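PDB 3WGY: meso-diaminopimelate dehydrogenase from Clostridium tetani, which catalyses the reversible NADP-dependent oxidative deamination of meso-diaminopimelate, here as an engineered variant that holds 4-methyl-2-oxovalerate. Local coordinates for residues K4-G13 with D27-R38. The protein carries 6 engineered substitutions. Sequence-based numbering, arbitrary orientation.
Sequences KIRIGIVGYG and DDMELEAIFTRR
Strands 5-10 and 29-36 lie side by side and parallel, their ladder running on into D28 and G11 through alternating hydrogen bonds such as I5 N to D28 O (2.8 Å), I7 N to E30 O and F35 N to I9 O (2.7 Å). E32 is an extra residue, a beta bulge: its N donates to I7 O (2.8 Å), yet I9 N skips ahead to A33 O (2.9 Å), while A33 N is buried without a partner. On the face beneath helices 14-23 and 276-296, beta-branched I5, I7, I9 and I34 favour the extended backbone and present apolar surface. I5 CB lies 4.1 Å from M29 CG, and M29's flexible, unbranched thioether chain reaches on toward V285 and R289. L31 branches farther out; its CG stands anti to its own N (chi1 -180°), bringing CD1 within 3.7 Å of I9 CG1. Beyond the strand, the Y12 and I34 side chains cross at an oblique angle, CD1 meeting CG2 at 3.5 Å; the Y12 hydroxyl is hydrogen-bonded to E20. On the other face G8, lacking a side chain, lets the F35 ring lie close beside the strand, where V10 CG2 touches it. Just before the strand, exposed K4 bends at chi2 (-76°) and its NZ donates to D27 O (2.6 Å). R6's aliphatic part slants across the E32 carboxylate, whose plane is turned 72° from the guanidinium, which goes on to a salt bridge with D64. This is the first beta-alpha-beta unit of a Rossmann-type domain. The apolar face seats its crossover helix 14-23, and G11 and G13 fit a GxGxxG turn, which probably lets the dinucleotide approach the helix start closely.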
loop_
_atom_site.group_PDB
_atom_site.type_symbol
_atom_site.label_atom_id
_atom_site.label_comp_id
_atom_site.label_asym_id
_atom_site.label_seq_id
_atom_site.Cartn_x
_atom_site.Cartn_y
_atom_site.Cartn_z
ATOM N N LYS B 4 4.593 -28.589 -0.436
ATOM C CA LYS B 4 4.365 -27.483 -1.367
ATOM C C LYS B 4 2.901 -27.206 -1.695
ATOM O O LYS B 4 2.057 -28.092 -1.595
ATOM C CB LYS B 4 5.097 -27.778 -2.676
ATOM C CG LYS B 4 6.516 -28.284 -2.502
ATOM C CD LYS B 4 7.451 -27.163 -2.129
ATOM C CE LYS B 4 8.738 -27.707 -1.551
ATOM N NZ LYS B 4 9.735 -26.629 -1.316
ATOM N N ILE B 5 2.615 -25.969 -2.099
ATOM C CA ILE B 5 1.264 -25.575 -2.497
ATOM C C ILE B 5 1.141 -25.963 -3.972
ATOM O O ILE B 5 1.931 -25.521 -4.801
ATOM C CB ILE B 5 1.039 -24.040 -2.342
ATOM C CG1 ILE B 5 1.082 -23.650 -0.862
ATOM C CG2 ILE B 5 -0.317 -23.645 -2.921
ATOM C CD1 ILE B 5 0.832 -22.171 -0.598
ATOM N N ARG B 6 0.156 -26.798 -4.291
ATOM C CA ARG B 6 -0.041 -27.279 -5.658
ATOM C C ARG B 6 -0.837 -26.307 -6.520
ATOM O O ARG B 6 -2.045 -26.150 -6.348
ATOM C CB ARG B 6 -0.744 -28.636 -5.628
ATOM C CG ARG B 6 0.058 -29.731 -4.917
ATOM C CD ARG B 6 -0.783 -30.983 -4.711
ATOM N NE ARG B 6 -1.964 -30.669 -3.915
ATOM C CZ ARG B 6 -2.874 -31.558 -3.533
ATOM N NH1 ARG B 6 -2.740 -32.835 -3.870
ATOM N NH2 ARG B 6 -3.922 -31.165 -2.817
ATOM N N ILE B 7 -0.159 -25.674 -7.468
ATOM C CA ILE B 7 -0.825 -24.708 -8.322
ATOM C C ILE B 7 -1.220 -25.285 -9.674
ATOM O O ILE B 7 -0.553 -26.170 -10.206
ATOM C CB ILE B 7 0.063 -23.459 -8.546
ATOM C CG1 ILE B 7 0.336 -22.757 -7.207
ATOM C CG2 ILE B 7 -0.618 -22.499 -9.515
ATOM C CD1 ILE B 7 -0.898 -22.292 -6.486
ATOM N N GLY B 8 -2.323 -24.777 -10.210
ATOM C CA GLY B 8 -2.801 -25.211 -11.506
ATOM C C GLY B 8 -3.052 -23.972 -12.341
ATOM O O GLY B 8 -3.684 -23.029 -11.870
ATOM N N ILE B 9 -2.557 -23.967 -13.573
ATOM C CA ILE B 9 -2.733 -22.822 -14.456
ATOM C C ILE B 9 -3.695 -23.130 -15.597
ATOM O O ILE B 9 -3.531 -24.129 -16.293
ATOM C CB ILE B 9 -1.374 -22.380 -15.083
ATOM C CG1 ILE B 9 -0.374 -22.021 -13.984
ATOM C CG2 ILE B 9 -1.593 -21.191 -16.013
ATOM C CD1 ILE B 9 1.000 -21.643 -14.509
ATOM N N VAL B 10 -4.696 -22.276 -15.782
ATOM C CA VAL B 10 -5.650 -22.453 -16.871
ATOM C C VAL B 10 -5.386 -21.355 -17.895
ATOM O O VAL B 10 -5.625 -20.174 -17.624
ATOM C CB VAL B 10 -7.105 -22.317 -16.401
ATOM C CG1 VAL B 10 -8.036 -22.480 -17.589
ATOM C CG2 VAL B 10 -7.420 -23.356 -15.334
ATOM N N GLY B 11 -4.896 -21.746 -19.067
ATOM C CA GLY B 11 -4.599 -20.775 -20.103
ATOM C C GLY B 11 -3.102 -20.580 -20.201
ATOM O O GLY B 11 -2.436 -20.300 -19.207
ATOM N N TYR B 12 -2.555 -20.715 -21.401
ATOM C CA TYR B 12 -1.121 -20.571 -21.554
ATOM C C TYR B 12 -0.727 -19.413 -22.468
ATOM O O TYR B 12 0.091 -19.574 -23.367
ATOM C CB TYR B 12 -0.537 -21.894 -22.053
ATOM C CG TYR B 12 0.925 -22.106 -21.737
ATOM C CD1 TYR B 12 1.453 -21.765 -20.491
ATOM C CD2 TYR B 12 1.770 -22.710 -22.666
ATOM C CE1 TYR B 12 2.791 -22.029 -20.178
ATOM C CE2 TYR B 12 3.097 -22.975 -22.367
ATOM C CZ TYR B 12 3.602 -22.634 -21.125
ATOM O OH TYR B 12 4.923 -22.902 -20.853
ATOM N N GLY B 13 -1.334 -18.253 -22.223
ATOM C CA GLY B 13 -1.030 -17.054 -22.980
ATOM C C GLY B 13 0.092 -16.328 -22.259
ATOM O O GLY B 13 0.896 -16.966 -21.571
ATOM N N ASP B 27 9.689 -20.951 -3.668
ATOM C CA ASP B 27 10.068 -22.256 -3.144
ATOM C C ASP B 27 8.967 -23.070 -2.463
ATOM O O ASP B 27 9.077 -24.290 -2.373
ATOM C CB ASP B 27 11.248 -22.100 -2.180
ATOM C CG ASP B 27 12.528 -21.691 -2.888
ATOM O OD1 ASP B 27 12.994 -22.461 -3.758
ATOM O OD2 ASP B 27 13.066 -20.604 -2.582
ATOM N N ASP B 28 7.914 -22.423 -1.980
ATOM C CA ASP B 28 6.843 -23.167 -1.318
ATOM C C ASP B 28 5.723 -23.599 -2.266
ATOM O O ASP B 28 4.708 -24.158 -1.835
ATOM C CB ASP B 28 6.272 -22.349 -0.163
ATOM C CG ASP B 28 5.520 -21.118 -0.628
ATOM O OD1 ASP B 28 5.909 -20.530 -1.657
ATOM O OD2 ASP B 28 4.549 -20.733 0.059
ATOM N N MET B 29 5.911 -23.354 -3.557
ATOM C CA MET B 29 4.905 -23.728 -4.549
ATOM C C MET B 29 5.427 -24.693 -5.597
ATOM O O MET B 29 6.631 -24.770 -5.858
ATOM C CB MET B 29 4.371 -22.493 -5.263
ATOM C CG MET B 29 3.529 -21.599 -4.403
ATOM S SD MET B 29 3.059 -20.142 -5.345
ATOM C CE MET B 29 2.457 -19.080 -4.028
ATOM N N GLU B 30 4.498 -25.411 -6.213
ATOM C CA GLU B 30 4.837 -26.372 -7.246
ATOM C C GLU B 30 3.759 -26.309 -8.316
ATOM O O GLU B 30 2.572 -26.274 -8.005
ATOM C CB GLU B 30 4.891 -27.766 -6.638
ATOM C CG GLU B 30 5.877 -28.694 -7.291
ATOM C CD GLU B 30 6.227 -29.853 -6.389
ATOM O OE1 GLU B 30 5.334 -30.690 -6.120
ATOM O OE2 GLU B 30 7.393 -29.913 -5.937
ATOM N N LEU B 31 4.176 -26.259 -9.575
ATOM C CA LEU B 31 3.222 -26.220 -10.673
ATOM C C LEU B 31 2.836 -27.661 -10.968
ATOM O O LEU B 31 3.695 -28.490 -11.244
ATOM C CB LEU B 31 3.853 -25.587 -11.915
ATOM C CG LEU B 31 2.939 -25.484 -13.141
ATOM C CD1 LEU B 31 1.613 -24.828 -12.760
ATOM C CD2 LEU B 31 3.646 -24.681 -14.228
ATOM N N GLU B 32 1.546 -27.960 -10.892
ATOM C CA GLU B 32 1.069 -29.310 -11.144
ATOM C C GLU B 32 0.723 -29.505 -12.609
ATOM O O GLU B 32 1.137 -30.482 -13.230
ATOM C CB GLU B 32 -0.154 -29.602 -10.275
ATOM C CG GLU B 32 0.017 -30.794 -9.332
ATOM C CD GLU B 32 1.363 -30.804 -8.623
ATOM O OE1 GLU B 32 2.378 -31.147 -9.267
ATOM O OE2 GLU B 32 1.408 -30.462 -7.422
ATOM N N ALA B 33 -0.030 -28.567 -13.169
ATOM C CA ALA B 33 -0.421 -28.670 -14.563
ATOM C C ALA B 33 -0.826 -27.342 -15.171
ATOM O O ALA B 33 -1.232 -26.410 -14.480
ATOM C CB ALA B 33 -1.569 -29.666 -14.704
ATOM N N ILE B 34 -0.686 -27.273 -16.487
ATOM C CA ILE B 34 -1.063 -26.105 -17.250
ATOM C C ILE B 34 -2.105 -26.643 -18.214
ATOM O O ILE B 34 -1.803 -27.478 -19.066
ATOM C CB ILE B 34 0.129 -25.539 -18.026
ATOM C CG1 ILE B 34 1.217 -25.094 -17.054
ATOM C CG2 ILE B 34 -0.309 -24.353 -18.864
ATOM C CD1 ILE B 34 2.515 -24.737 -17.746
ATOM N N PHE B 35 -3.337 -26.183 -18.057
ATOM C CA PHE B 35 -4.425 -26.634 -18.901
ATOM C C PHE B 35 -4.600 -25.735 -20.113
ATOM O O PHE B 35 -4.684 -24.516 -19.986
ATOM C CB PHE B 35 -5.698 -26.704 -18.058
ATOM C CG PHE B 35 -5.567 -27.636 -16.883
ATOM C CD1 PHE B 35 -5.566 -29.017 -17.073
ATOM C CD2 PHE B 35 -5.332 -27.142 -15.609
ATOM C CE1 PHE B 35 -5.323 -29.889 -16.011
ATOM C CE2 PHE B 35 -5.087 -28.006 -14.539
ATOM C CZ PHE B 35 -5.081 -29.383 -14.743
ATOM N N THR B 36 -4.643 -26.344 -21.293
ATOM C CA THR B 36 -4.786 -25.589 -22.528
ATOM C C THR B 36 -5.771 -26.210 -23.508
ATOM O O THR B 36 -5.955 -27.423 -23.528
ATOM C CB THR B 36 -3.445 -25.470 -23.239
ATOM O OG1 THR B 36 -3.645 -24.855 -24.515
ATOM C CG2 THR B 36 -2.828 -26.848 -23.443
ATOM N N ARG B 37 -6.395 -25.369 -24.328
ATOM C CA ARG B 37 -7.345 -25.844 -25.331
ATOM C C ARG B 37 -6.631 -26.371 -26.573
ATOM O O ARG B 37 -7.197 -27.153 -27.332
ATOM C CB ARG B 37 -8.310 -24.725 -25.737
ATOM C CG ARG B 37 -9.383 -24.416 -24.698
ATOM C CD ARG B 37 -10.429 -23.446 -25.242
ATOM N NE ARG B 37 -11.449 -23.091 -24.253
ATOM C CZ ARG B 37 -12.623 -23.707 -24.111
ATOM N NH1 ARG B 37 -12.945 -24.724 -24.900
ATOM N NH2 ARG B 37 -13.479 -23.303 -23.180
ATOM N N ARG B 38 -5.386 -25.948 -26.777
ATOM C CA ARG B 38 -4.613 -26.383 -27.940
ATOM C C ARG B 38 -4.364 -27.893 -27.929
ATOM O O ARG B 38 -4.287 -28.519 -26.870
ATOM C CB ARG B 38 -3.259 -25.649 -27.995
ATOM C CG ARG B 38 -3.339 -24.119 -28.073
ATOM C CD ARG B 38 -2.636 -23.462 -26.877
ATOM N NE ARG B 38 -2.898 -22.024 -26.778
ATOM C CZ ARG B 38 -3.149 -21.380 -25.637
ATOM N NH1 ARG B 38 -3.176 -22.036 -24.479
ATOM N NH2 ARG B 38 -3.386 -20.074 -25.655
#